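PDB 4IIW: Lmo1499 protein from Listeria monocytogenes, which probably acts as a membrane-bound endolytic transglycosylase of the MltG family, cleaving nascent peptidoglycan strands to end their elongation. Local coordinates for residues E37-I43 against G83-P89; Y155-V159 against V198-D202; K166-H170 against S282-T286. One frame throughout, in Å; residues are numbered along the deposited sequence.

Contact 1: E37-I43 against G83-P89; sequences EKITVEI and GNYELSP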
ATOM      1  N   GLU B  37       6.100  28.132   0.573  1.00107.61           N
ATOM      2  CA  GLU B  37       4.821  28.821   0.808  1.00105.28           C
ATOM      3  C   GLU B  37       4.099  28.119   1.963  1.00 98.63           C
ATOM      4  O   GLU B  37       4.101  26.890   2.053  1.00 95.05           O
ATOM      5  CB  GLU B  37       3.972  28.875  -0.473  1.00105.07           C
ATOM      6  CG  GLU B  37       3.463  27.523  -0.983  1.00102.69           C
ATOM      7  CD  GLU B  37       2.993  27.563  -2.436  1.00105.77           C
ATOM      8  OE1 GLU B  37       2.080  26.784  -2.785  1.00102.84           O
ATOM      9  OE2 GLU B  37       3.541  28.367  -3.229  1.00111.96           O
ATOM     10  N   LYS B  38       3.489  28.905   2.844  1.00 96.37           N
ATOM     11  CA  LYS B  38       2.843  28.374   4.047  1.00 91.28           C
ATOM     12  C   LYS B  38       1.316  28.489   4.020  1.00 85.94           C
ATOM     13  O   LYS B  38       0.765  29.563   3.808  1.00 88.18           O
ATOM     14  CB  LYS B  38       3.444  29.078   5.272  1.00 95.00           C
ATOM     15  CG  LYS B  38       4.916  28.668   5.533  1.00 97.12           C
ATOM     16  CD  LYS B  38       5.762  29.785   6.165  1.00102.55           C
ATOM     17  CE  LYS B  38       6.040  30.916   5.149  1.00106.10           C
ATOM     18  NZ  LYS B  38       6.997  31.949   5.635  1.00109.49           N
ATOM     19  N   ILE B  39       0.652  27.359   4.225  1.00 77.38           N
ATOM     20  CA  ILE B  39      -0.802  27.286   4.228  1.00 73.30           C
ATOM     21  C   ILE B  39      -1.263  26.975   5.644  1.00 70.41           C
ATOM     22  O   ILE B  39      -0.822  25.997   6.252  1.00 66.41           O
ATOM     23  CB  ILE B  39      -1.332  26.148   3.292  1.00 69.76           C
ATOM     24  CG1 ILE B  39      -0.716  26.263   1.882  1.00 71.15           C
ATOM     25  CG2 ILE B  39      -2.843  26.191   3.238  1.00 65.33           C
ATOM     26  CD1 ILE B  39      -1.030  25.110   0.946  1.00 65.78           C
ATOM     27  N   THR B  40      -2.145  27.798   6.178  1.00 69.95           N
ATOM     28  CA  THR B  40      -2.639  27.543   7.509  1.00 69.34           C
ATOM     29  C   THR B  40      -3.896  26.698   7.389  1.00 64.58           C
ATOM     30  O   THR B  40      -4.816  27.062   6.665  1.00 64.06           O
ATOM     31  CB  THR B  40      -2.947  28.855   8.268  1.00 74.25           C
ATOM     32  OG1 THR B  40      -4.067  29.506   7.655  1.00 78.28           O
ATOM     33  CG2 THR B  40      -1.722  29.800   8.272  1.00 76.32           C
ATOM     34  N   VAL B  41      -3.921  25.559   8.074  1.00 61.46           N
ATOM     35  CA  VAL B  41      -5.089  24.687   8.050  1.00 59.78           C
ATOM     36  C   VAL B  41      -5.659  24.609   9.458  1.00 61.52           C
ATOM     37  O   VAL B  41      -4.929  24.736  10.431  1.00 61.72           O
ATOM     38  CB  VAL B  41      -4.784  23.225   7.521  1.00 56.01           C
ATOM     39  CG1 VAL B  41      -3.833  23.263   6.316  1.00 55.34           C
ATOM     40  CG2 VAL B  41      -4.201  22.345   8.603  1.00 54.52           C
ATOM     41  N   GLU B  42      -6.966  24.370   9.551  1.00 62.64           N
ATOM     42  CA  GLU B  42      -7.648  24.283  10.829  1.00 64.32           C
ATOM     43  C   GLU B  42      -8.320  22.934  11.001  1.00 60.47           C
ATOM     44  O   GLU B  42      -9.161  22.544  10.191  1.00 59.65           O
ATOM     45  CB  GLU B  42      -8.687  25.381  10.927  1.00 68.24           C
ATOM     46  CG  GLU B  42      -8.105  26.756  10.694  1.00 76.93           C
ATOM     47  CD  GLU B  42      -9.077  27.876  11.053  1.00 85.86           C
ATOM     48  OE1 GLU B  42     -10.278  27.752  10.713  1.00 88.37           O
ATOM     49  OE2 GLU B  42      -8.629  28.882  11.660  1.00 88.98           O
ATOM     50  N   ILE B  43      -7.941  22.228  12.062  1.00 59.34           N
ATOM     51  CA  ILE B  43      -8.518  20.927  12.362  1.00 56.01           C
ATOM     52  C   ILE B  43      -9.445  21.099  13.556  1.00 56.48           C
ATOM     53  O   ILE B  43      -8.976  21.323  14.666  1.00 57.90           O
ATOM     54  CB  ILE B  43      -7.443  19.881  12.711  1.00 54.51           C
ATOM     55  CG1 ILE B  43      -6.374  19.818  11.619  1.00 52.06           C
ATOM     56  CG2 ILE B  43      -8.080  18.547  12.904  1.00 51.87           C
ATOM     57  CD1 ILE B  43      -6.927  19.662  10.234  1.00 51.24           C
ATOM     58  N   GLY B  83      -6.576  21.764  16.147  1.00 61.51           N
ATOM     59  CA  GLY B  83      -5.953  23.101  16.222  1.00 64.59           C
ATOM     60  C   GLY B  83      -5.538  23.699  14.890  1.00 64.01           C
ATOM     61  O   GLY B  83      -5.870  23.178  13.817  1.00 62.82           O
ATOM     62  N   ASN B  84      -4.797  24.791  14.961  1.00 67.27           N
ATOM     63  CA  ASN B  84      -4.317  25.499  13.772  1.00 67.45           C
ATOM     64  C   ASN B  84      -2.833  25.221  13.537  1.00 67.15           C
ATOM     65  O   ASN B  84      -2.016  25.403  14.437  1.00 68.08           O
ATOM     66  CB  ASN B  84      -4.564  27.000  13.923  1.00 72.30           C
ATOM     67  CG  ASN B  84      -6.036  27.330  14.146  1.00 74.05           C
ATOM     68  OD1 ASN B  84      -6.925  26.619  13.662  1.00 75.43           O
ATOM     69  ND2 ASN B  84      -6.299  28.400  14.884  1.00 73.94           N
ATOM     70  N   TYR B  85      -2.505  24.778  12.320  1.00 65.07           N
ATOM     71  CA  TYR B  85      -1.141  24.425  11.929  1.00 64.70           C
ATOM     72  C   TYR B  85      -0.668  25.188  10.682  1.00 66.82           C
ATOM     73  O   TYR B  85      -1.475  25.524   9.820  1.00 65.74           O
ATOM     74  CB  TYR B  85      -1.096  22.928  11.607  1.00 60.24           C
ATOM     75  CG  TYR B  85      -1.450  22.023  12.771  1.00 60.36           C
ATOM     76  CD1 TYR B  85      -0.456  21.536  13.627  1.00 59.90           C
ATOM     77  CD2 TYR B  85      -2.776  21.656  13.026  1.00 58.26           C
ATOM     78  CE1 TYR B  85      -0.767  20.710  14.695  1.00 58.45           C
ATOM     79  CE2 TYR B  85      -3.099  20.816  14.107  1.00 55.47           C
ATOM     80  CZ  TYR B  85      -2.086  20.350  14.927  1.00 55.58           C
ATOM     81  OH  TYR B  85      -2.375  19.555  16.005  1.00 54.64           O
ATOM     82  N   GLU B  86       0.635  25.484  10.601  1.00 70.42           N
ATOM     83  CA  GLU B  86       1.221  26.065   9.381  1.00 72.43           C
ATOM     84  C   GLU B  86       1.978  24.962   8.681  1.00 69.43           C
ATOM     85  O   GLU B  86       3.033  24.519   9.134  1.00 71.25           O
ATOM     86  CB  GLU B  86       2.117  27.283   9.619  1.00 77.71           C
ATOM     87  CG  GLU B  86       1.325  28.586   9.706  1.00 85.00           C
ATOM     88  CD  GLU B  86       2.195  29.835   9.819  1.00 96.03           C
ATOM     89  OE1 GLU B  86       1.673  30.870  10.294  1.00101.05           O
ATOM     90  OE2 GLU B  86       3.393  29.787   9.444  1.00101.74           O
ATOM     91  N   LEU B  87       1.397  24.517   7.580  1.00 66.55           N
ATOM     92  CA  LEU B  87       1.937  23.444   6.782  1.00 64.14           C
ATOM     93  C   LEU B  87       2.309  23.992   5.420  1.00 65.68           C
ATOM     94  O   LEU B  87       1.845  25.052   5.009  1.00 67.89           O
ATOM     95  CB  LEU B  87       0.879  22.340   6.620  1.00 59.53           C
ATOM     96  CG  LEU B  87       0.242  21.815   7.911  1.00 55.02           C
ATOM     97  CD1 LEU B  87      -0.901  20.879   7.603  1.00 48.87           C
ATOM     98  CD2 LEU B  87       1.279  21.132   8.801  1.00 54.17           C
ATOM     99  N   SER B  88       3.140  23.247   4.719  1.00 65.68           N
ATOM    100  CA  SER B  88       3.603  23.627   3.406  1.00 67.66           C
ATOM    101  C   SER B  88       3.236  22.519   2.412  1.00 64.39           C
ATOM    102  O   SER B  88       3.168  21.350   2.790  1.00 60.92           O
ATOM    103  CB  SER B  88       5.116  23.815   3.467  1.00 70.38           C
ATOM    104  OG  SER B  88       5.634  24.198   2.214  1.00 76.91           O
ATOM    105  N   PRO B  89       2.962  22.873   1.144  1.00 65.20           N
ATOM    106  CA  PRO B  89       2.713  21.771   0.236  1.00 63.35           C
ATOM    107  C   PRO B  89       4.030  21.036  -0.020  1.00 63.43           C
ATOM    108  O   PRO B  89       5.107  21.606   0.136  1.00 65.38           O
ATOM    109  CB  PRO B  89       2.187  22.450  -1.043  1.00 64.98           C
ATOM    110  CG  PRO B  89       2.287  23.928  -0.812  1.00 68.39           C
ATOM    111  CD  PRO B  89       3.072  24.155   0.436  1.00 69.15           C
TER
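Val41 and Leu87 meet at the apolar centre of this two-stranded antiparallel ribbon, CG2 of Val41 lying 3.7 Å from CD1 of Leu87 with the two side chains crossing at about a right angle. Val41 CG2 sits between its own N and carbonyl carbon (chi1 -41°), which brings it against the leucine. On the same face Ile43 CG1 approaches Tyr85 CE2 obliquely at 4.2 Å, and at the far end Ile39 CD1 touches Pro89 CG. Six backbone hydrogen bonds tie the strands, two each for the pairs Ile39-Leu87, Val41-Tyr85 and Ile43-Gly83; Ile43 N to Gly83 O (2.9 Å) is nearly straight at the hydrogen, 176°. Beyond the strand end, Ser88 OG donates to Glu37 O at 3.1 Å. The other face is polar and exposed: Thr40 CG2 rests alongside Glu86 CG at 3.6 Å, while Glu42 runs beside Asn84, carboxylate and amide planes 14° apart. The ribbon pairs the first and last elements of a beta-alpha-alpha-beta unit, consistent with a LysM-like subdomain. Helices 49-58 and 93-102 back the apolar face, Ile43 packing on Ile52 and Ile55, and Leu87 on Leu56 and Met100. The Tyr85 hydroxyl is hydrogen-bonded to Lys81 O, and Asn84 pairs through its backbone with Val106.

Contact 2: Y155-V159 against V198-D202; sequences YPETV and VKATD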
ATOM      1  N   TYR B 155      -4.825  49.127  41.637  1.00 45.86           N
ATOM      2  CA  TYR B 155      -5.642  50.005  40.794  1.00 45.61           C
ATOM      3  C   TYR B 155      -6.925  50.414  41.540  1.00 47.59           C
ATOM      4  O   TYR B 155      -8.039  50.115  41.108  1.00 46.52           O
ATOM      5  CB  TYR B 155      -5.939  49.292  39.488  1.00 44.39           C
ATOM      6  CG  TYR B 155      -4.672  48.904  38.815  1.00 41.47           C
ATOM      7  CD1 TYR B 155      -3.989  49.808  38.028  1.00 38.15           C
ATOM      8  CD2 TYR B 155      -4.118  47.658  39.006  1.00 44.09           C
ATOM      9  CE1 TYR B 155      -2.803  49.475  37.432  1.00 38.89           C
ATOM     10  CE2 TYR B 155      -2.913  47.308  38.393  1.00 43.79           C
ATOM     11  CZ  TYR B 155      -2.265  48.223  37.614  1.00 38.99           C
ATOM     12  OH  TYR B 155      -1.064  47.909  37.015  1.00 45.52           O
ATOM     13  N   PRO B 156      -6.755  51.166  42.636  1.00 49.35           N
ATOM     14  CA  PRO B 156      -7.861  51.520  43.517  1.00 51.89           C
ATOM     15  C   PRO B 156      -8.945  52.413  42.923  1.00 53.29           C
ATOM     16  O   PRO B 156     -10.062  52.425  43.448  1.00 53.25           O
ATOM     17  CB  PRO B 156      -7.163  52.211  44.690  1.00 52.62           C
ATOM     18  CG  PRO B 156      -5.913  52.766  44.118  1.00 51.99           C
ATOM     19  CD  PRO B 156      -5.533  51.931  42.944  1.00 49.17           C
ATOM     20  N   GLU B 157      -8.628  53.151  41.859  1.00 54.29           N
ATOM     21  CA  GLU B 157      -9.620  54.028  41.222  1.00 56.63           C
ATOM     22  C   GLU B 157     -10.508  53.208  40.279  1.00 55.06           C
ATOM     23  O   GLU B 157     -11.618  53.635  39.946  1.00 56.51           O
ATOM     24  CB  GLU B 157      -8.967  55.120  40.365  1.00 58.08           C
ATOM     25  CG  GLU B 157      -7.780  55.870  40.951  1.00 65.76           C
ATOM     26  CD  GLU B 157      -8.075  56.533  42.264  1.00 76.86           C
ATOM     27  OE1 GLU B 157      -9.265  56.794  42.564  1.00 82.55           O
ATOM     28  OE2 GLU B 157      -7.094  56.802  42.999  1.00 86.42           O
ATOM     29  N   THR B 158     -10.016  52.037  39.865  1.00 51.50           N
ATOM     30  CA  THR B 158     -10.682  51.219  38.858  1.00 48.90           C
ATOM     31  C   THR B 158     -11.323  49.964  39.380  1.00 47.70           C
ATOM     32  O   THR B 158     -12.479  49.728  39.096  1.00 48.65           O
ATOM     33  CB  THR B 158      -9.674  50.846  37.745  1.00 48.19           C
ATOM     34  OG1 THR B 158      -9.243  52.040  37.084  1.00 50.02           O
ATOM     35  CG2 THR B 158     -10.299  49.932  36.720  1.00 47.21           C
ATOM     36  N   VAL B 159     -10.570  49.135  40.100  1.00 47.30           N
ATOM     37  CA  VAL B 159     -11.099  47.892  40.679  1.00 46.41           C
ATOM     38  C   VAL B 159     -11.309  48.140  42.155  1.00 47.37           C
ATOM     39  O   VAL B 159     -10.348  48.255  42.887  1.00 49.56           O
ATOM     40  CB  VAL B 159     -10.111  46.690  40.517  1.00 46.16           C
ATOM     41  CG1 VAL B 159     -10.758  45.404  40.989  1.00 43.94           C
ATOM     42  CG2 VAL B 159      -9.648  46.527  39.072  1.00 42.73           C
ATOM     43  N   VAL B 198      -5.557  44.593  33.298  1.00 41.69           N
ATOM     44  CA  VAL B 198      -6.252  45.413  34.285  1.00 41.48           C
ATOM     45  C   VAL B 198      -5.699  46.855  34.234  1.00 42.21           C
ATOM     46  O   VAL B 198      -6.446  47.824  34.342  1.00 41.30           O
ATOM     47  CB  VAL B 198      -6.176  44.820  35.710  1.00 41.86           C
ATOM     48  CG1 VAL B 198      -6.733  45.795  36.715  1.00 38.99           C
ATOM     49  CG2 VAL B 198      -6.942  43.502  35.776  1.00 40.13           C
ATOM     50  N   LYS B 199      -4.395  46.979  34.028  1.00 42.64           N
ATOM     51  CA  LYS B 199      -3.760  48.280  33.899  1.00 43.36           C
ATOM     52  C   LYS B 199      -4.270  49.010  32.665  1.00 43.34           C
ATOM     53  O   LYS B 199      -4.486  50.216  32.706  1.00 44.91           O
ATOM     54  CB  LYS B 199      -2.233  48.128  33.856  1.00 44.18           C
ATOM     55  CG  LYS B 199      -1.497  49.325  33.295  1.00 46.62           C
ATOM     56  CD  LYS B 199      -0.062  49.373  33.720  1.00 49.17           C
ATOM     57  CE  LYS B 199       0.694  48.113  33.441  1.00 52.24           C
ATOM     58  NZ  LYS B 199       2.095  48.222  33.944  1.00 57.93           N
ATOM     59  N   ALA B 200      -4.453  48.294  31.565  1.00 42.17           N
ATOM     60  CA  ALA B 200      -4.964  48.935  30.354  1.00 43.08           C
ATOM     61  C   ALA B 200      -6.356  49.528  30.630  1.00 43.33           C
ATOM     62  O   ALA B 200      -6.664  50.635  30.185  1.00 43.22           O
ATOM     63  CB  ALA B 200      -5.018  47.951  29.197  1.00 42.54           C
ATOM     64  N   THR B 201      -7.188  48.801  31.376  1.00 42.65           N
ATOM     65  CA  THR B 201      -8.525  49.295  31.675  1.00 43.71           C
ATOM     66  C   THR B 201      -8.402  50.606  32.445  1.00 45.54           C
ATOM     67  O   THR B 201      -8.997  51.599  32.067  1.00 46.90           O
ATOM     68  CB  THR B 201      -9.368  48.281  32.487  1.00 44.20           C
ATOM     69  OG1 THR B 201      -9.655  47.116  31.686  1.00 42.02           O
ATOM     70  CG2 THR B 201     -10.693  48.939  32.974  1.00 40.97           C
ATOM     71  N   ASP B 202      -7.590  50.593  33.502  1.00 45.86           N
ATOM     72  CA  ASP B 202      -7.346  51.753  34.343  1.00 46.94           C
ATOM     73  C   ASP B 202      -6.878  52.950  33.519  1.00 48.87           C
ATOM     74  O   ASP B 202      -7.376  54.047  33.703  1.00 52.71           O
ATOM     75  CB  ASP B 202      -6.300  51.409  35.421  1.00 46.78           C
ATOM     76  CG  ASP B 202      -6.053  52.556  36.409  1.00 51.63           C
ATOM     77  OD1 ASP B 202      -6.967  52.869  37.218  1.00 54.86           O
ATOM     78  OD2 ASP B 202      -4.920  53.102  36.415  1.00 52.23           O
TER
HETATM   79  O   HOH W   1      -6.474  53.110  40.076  1.00 39.21           O
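Tyr155 leaves helical geometry just after helix 145-154, and the chain turns tightly so that the 155-159 loop lies against residues 198-202 within helix 190-204. The Tyr155 carbonyl oxygen accepts from both Thr158 N (3.0 Å) and Val159 N, which holds the turn closed. The backbones come nearest at Thr158 and Asp202, whose CA atoms are 5.6 Å apart.

The Tyr155 ring lies against one side of the helix, touching Val198, Lys199 and Asp202. Lys199 N lies over one ring face, and Lys199 CB is 3.4 Å from Tyr155 OH. The ring edge at CD1 faces Asp202 OD2, which lies in the ring plane 3.8 Å away, the ring and carboxylate planes standing 61° apart. Val198 CG1 lies obliquely to the ring, between Tyr155 CD2 and Val159 CG2, 3.9 Å from the first and 3.8 Å from the second. Asp202 CG stands opposite its own N across the CA-CB bond (chi1 -176°), which extends the carboxylate from the helix toward the loop. Thr158 OG1 is placed next to Asp202 OD1, but the modelled separation is too short to trust at this resolution, and the bond between them is doubtful. OD1 also accepts from a water at 2.9 Å, and that water in turn accepts from Glu157 N, so the carboxylate is bridged to a loop amide.

Arg209 completes the polar cluster, with a salt bridge to Asp202 OD1 and hydrogen bonds to Thr158 OG1 and Glu157 O. The aspartate charge is thus met by a guanidinium and a water, with the Thr158 hydroxyl a probable further partner, a setting that would probably favour its ionised form and fix the loop on the helix beside the Tyr155-Val198-Val159 packing.

Contact 3: K166-H170 against S282-T286; sequences KSIKH and SPYNT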
ATOM      1  N   LYS B 166     -20.754  39.210  46.725  1.00 67.55           N
ATOM      2  CA  LYS B 166     -21.159  37.826  46.842  1.00 70.09           C
ATOM      3  C   LYS B 166     -21.866  37.234  45.606  1.00 68.48           C
ATOM      4  O   LYS B 166     -21.680  36.069  45.283  1.00 69.49           O
ATOM      5  CB  LYS B 166     -22.074  37.724  48.070  1.00 74.95           C
ATOM      6  CG  LYS B 166     -21.464  38.372  49.367  1.00 80.08           C
ATOM      7  CD  LYS B 166     -22.431  38.346  50.587  1.00 86.39           C
ATOM      8  CE  LYS B 166     -22.689  36.940  51.089  1.00 90.19           C
ATOM      9  NZ  LYS B 166     -23.609  36.921  52.269  1.00 96.52           N
ATOM     10  N   SER B 167     -22.660  38.044  44.913  1.00 66.74           N
ATOM     11  CA  SER B 167     -23.441  37.589  43.759  1.00 64.92           C
ATOM     12  C   SER B 167     -22.690  37.540  42.425  1.00 61.87           C
ATOM     13  O   SER B 167     -23.240  37.079  41.431  1.00 60.50           O
ATOM     14  CB  SER B 167     -24.664  38.490  43.596  1.00 65.96           C
ATOM     15  OG  SER B 167     -25.474  38.468  44.762  1.00 67.56           O
ATOM     16  N   ILE B 168     -21.449  38.011  42.394  1.00 58.74           N
ATOM     17  CA  ILE B 168     -20.683  38.021  41.157  1.00 56.58           C
ATOM     18  C   ILE B 168     -20.095  36.655  40.891  1.00 58.69           C
ATOM     19  O   ILE B 168     -19.554  36.034  41.806  1.00 61.26           O
ATOM     20  CB  ILE B 168     -19.517  39.031  41.241  1.00 53.39           C
ATOM     21  CG1 ILE B 168     -20.071  40.454  41.334  1.00 54.39           C
ATOM     22  CG2 ILE B 168     -18.584  38.888  40.043  1.00 45.85           C
ATOM     23  CD1 ILE B 168     -19.008  41.531  41.519  1.00 49.44           C
ATOM     24  N   LYS B 169     -20.182  36.177  39.651  1.00 59.04           N
ATOM     25  CA  LYS B 169     -19.565  34.889  39.311  1.00 60.86           C
ATOM     26  C   LYS B 169     -18.039  34.975  39.305  1.00 59.46           C
ATOM     27  O   LYS B 169     -17.372  34.182  39.961  1.00 61.55           O
ATOM     28  CB  LYS B 169     -19.988  34.395  37.939  1.00 61.37           C
ATOM     29  CG  LYS B 169     -21.249  33.606  37.875  1.00 67.19           C
ATOM     30  CD  LYS B 169     -21.259  32.895  36.518  1.00 71.09           C
ATOM     31  CE  LYS B 169     -22.287  31.814  36.402  1.00 75.21           C
ATOM     32  NZ  LYS B 169     -22.076  31.146  35.090  1.00 77.73           N
ATOM     33  N   HIS B 170     -17.496  35.920  38.534  1.00 56.59           N
ATOM     34  CA  HIS B 170     -16.045  36.085  38.416  1.00 54.92           C
ATOM     35  C   HIS B 170     -15.653  37.545  38.639  1.00 51.89           C
ATOM     36  O   HIS B 170     -15.817  38.379  37.771  1.00 50.47           O
ATOM     37  CB  HIS B 170     -15.571  35.603  37.044  1.00 55.62           C
ATOM     38  CG  HIS B 170     -16.031  34.220  36.699  1.00 58.76           C
ATOM     39  ND1 HIS B 170     -15.650  33.108  37.422  1.00 60.04           N
ATOM     40  CD2 HIS B 170     -16.816  33.766  35.693  1.00 60.59           C
ATOM     41  CE1 HIS B 170     -16.199  32.032  36.890  1.00 64.31           C
ATOM     42  NE2 HIS B 170     -16.907  32.402  35.836  1.00 66.36           N
ATOM     43  N   SER B 282     -30.414  32.593  38.580  1.00 76.76           N
ATOM     44  CA  SER B 282     -29.143  33.326  38.702  1.00 73.01           C
ATOM     45  C   SER B 282     -29.375  34.830  38.740  1.00 69.01           C
ATOM     46  O   SER B 282     -30.174  35.351  37.964  1.00 67.98           O
ATOM     47  CB  SER B 282     -28.207  33.015  37.522  1.00 71.86           C
ATOM     48  OG  SER B 282     -27.024  33.810  37.566  1.00 70.25           O
ATOM     49  N   PRO B 283     -28.659  35.536  39.626  1.00 66.40           N
ATOM     50  CA  PRO B 283     -28.823  36.979  39.686  1.00 64.09           C
ATOM     51  C   PRO B 283     -28.482  37.650  38.346  1.00 62.46           C
ATOM     52  O   PRO B 283     -28.920  38.769  38.093  1.00 61.33           O
ATOM     53  CB  PRO B 283     -27.841  37.401  40.771  1.00 63.55           C
ATOM     54  CG  PRO B 283     -27.582  36.182  41.557  1.00 66.77           C
ATOM     55  CD  PRO B 283     -27.704  35.044  40.630  1.00 66.95           C
ATOM     56  N   TYR B 284     -27.700  36.975  37.504  1.00 61.90           N
ATOM     57  CA  TYR B 284     -27.354  37.512  36.190  1.00 60.34           C
ATOM     58  C   TYR B 284     -28.514  37.451  35.179  1.00 61.79           C
ATOM     59  O   TYR B 284     -28.488  38.157  34.163  1.00 60.76           O
ATOM     60  CB  TYR B 284     -26.109  36.807  35.639  1.00 60.24           C
ATOM     61  CG  TYR B 284     -24.842  37.364  36.239  1.00 57.75           C
ATOM     62  CD1 TYR B 284     -24.397  36.948  37.485  1.00 55.80           C
ATOM     63  CD2 TYR B 284     -24.113  38.330  35.571  1.00 54.02           C
ATOM     64  CE1 TYR B 284     -23.259  37.473  38.049  1.00 56.33           C
ATOM     65  CE2 TYR B 284     -22.959  38.862  36.124  1.00 59.30           C
ATOM     66  CZ  TYR B 284     -22.535  38.429  37.372  1.00 57.67           C
ATOM     67  OH  TYR B 284     -21.393  38.950  37.927  1.00 54.15           O
ATOM     68  N   ASN B 285     -29.514  36.613  35.461  1.00 63.12           N
ATOM     69  CA  ASN B 285     -30.675  36.466  34.594  1.00 64.10           C
ATOM     70  C   ASN B 285     -31.590  37.694  34.627  1.00 63.40           C
ATOM     71  O   ASN B 285     -32.420  37.854  35.548  1.00 63.73           O
ATOM     72  CB  ASN B 285     -31.465  35.239  35.013  1.00 68.06           C
ATOM     73  CG  ASN B 285     -32.652  35.005  34.144  1.00 71.97           C
ATOM     74  OD1 ASN B 285     -32.898  35.770  33.212  1.00 72.83           O
ATOM     75  ND2 ASN B 285     -33.409  33.941  34.433  1.00 77.32           N
ATOM     76  N   THR B 286     -31.465  38.542  33.606  1.00 61.54           N
ATOM     77  CA  THR B 286     -32.249  39.777  33.535  1.00 61.22           C
ATOM     78  C   THR B 286     -33.698  39.572  33.104  1.00 63.77           C
ATOM     79  O   THR B 286     -34.439  40.538  32.948  1.00 64.46           O
ATOM     80  CB  THR B 286     -31.581  40.820  32.648  1.00 60.12           C
ATOM     81  OG1 THR B 286     -31.363  40.270  31.339  1.00 62.46           O
ATOM     82  CG2 THR B 286     -30.246  41.253  33.271  1.00 55.23           C
TER
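A type I beta turn from Ser282 to Asn285, in the loop between helices 275-278 and 302-309, presents Tyr284 to the irregular segment 166-170. The turn is closed by Asn285 N donating to Ser282 O at 2.9 Å. Ser282 also uses its side chain within the turn: OG accepts from Tyr284 N at 3.2 Å, with 155° at the hydrogen, forming an ST turn that steadies the residue carrying the ring.

From there the tyrosine extends across to the other loop and meets mainly its backbone. Ser167 O lies at the ring edge, near the ring plane, 3.4 Å from Tyr284 CE1, and Ile168 CA is also at the edge, 3.4 Å from Tyr284 OH. Ile168 CG2 comes within 3.5 Å of the same hydroxyl. This methyl is the branch of Ile168 nearest the oxygen, although the bond from CA to CB heads away from the turn. Separately from the ring, Ser167 CB comes to 4.2 Å of Pro283 CG, a looser contact. Tyr284 itself is buried: its ring meets that of Tyr264 with the planes at about 55°, and it packs on Ala265 of helix 259-265 and on Pro293 and Pro294. Lys169 NZ is hydrogen-bonded to Ala265 O, on the helix that Tyr284 also packs against.

In chemical terms, an aromatic edge and its hydroxyl pack against the backbone of Ser167 to Lys169 and against CG2 of Ile168. Among the defined polar bonds nearby are those within the turn and that of Lys169 to helix 259-265, which hold the two sides of the contact in place.

How the contacts relate
The three contacts are separate, and none touches another. Contact 1 closes before the others open along the chain and joins the strands of the N-terminal part; its centre is about 39 Å from that of contact 2 and about 41 Å from that of contact 3, which lies on the opposite side of the chain's centre. Contacts 2 and 3 are closer, with centres about 22 Å and nearest atoms about 9 Å apart, and their segments alternate in sequence: 155-159 and 166-170 share the long connection after helix 145-154, but pack on helix 190-204 and on the turn at 282-286, respectively. All three lie away from Glu232, the residue predicted to be important for catalysis.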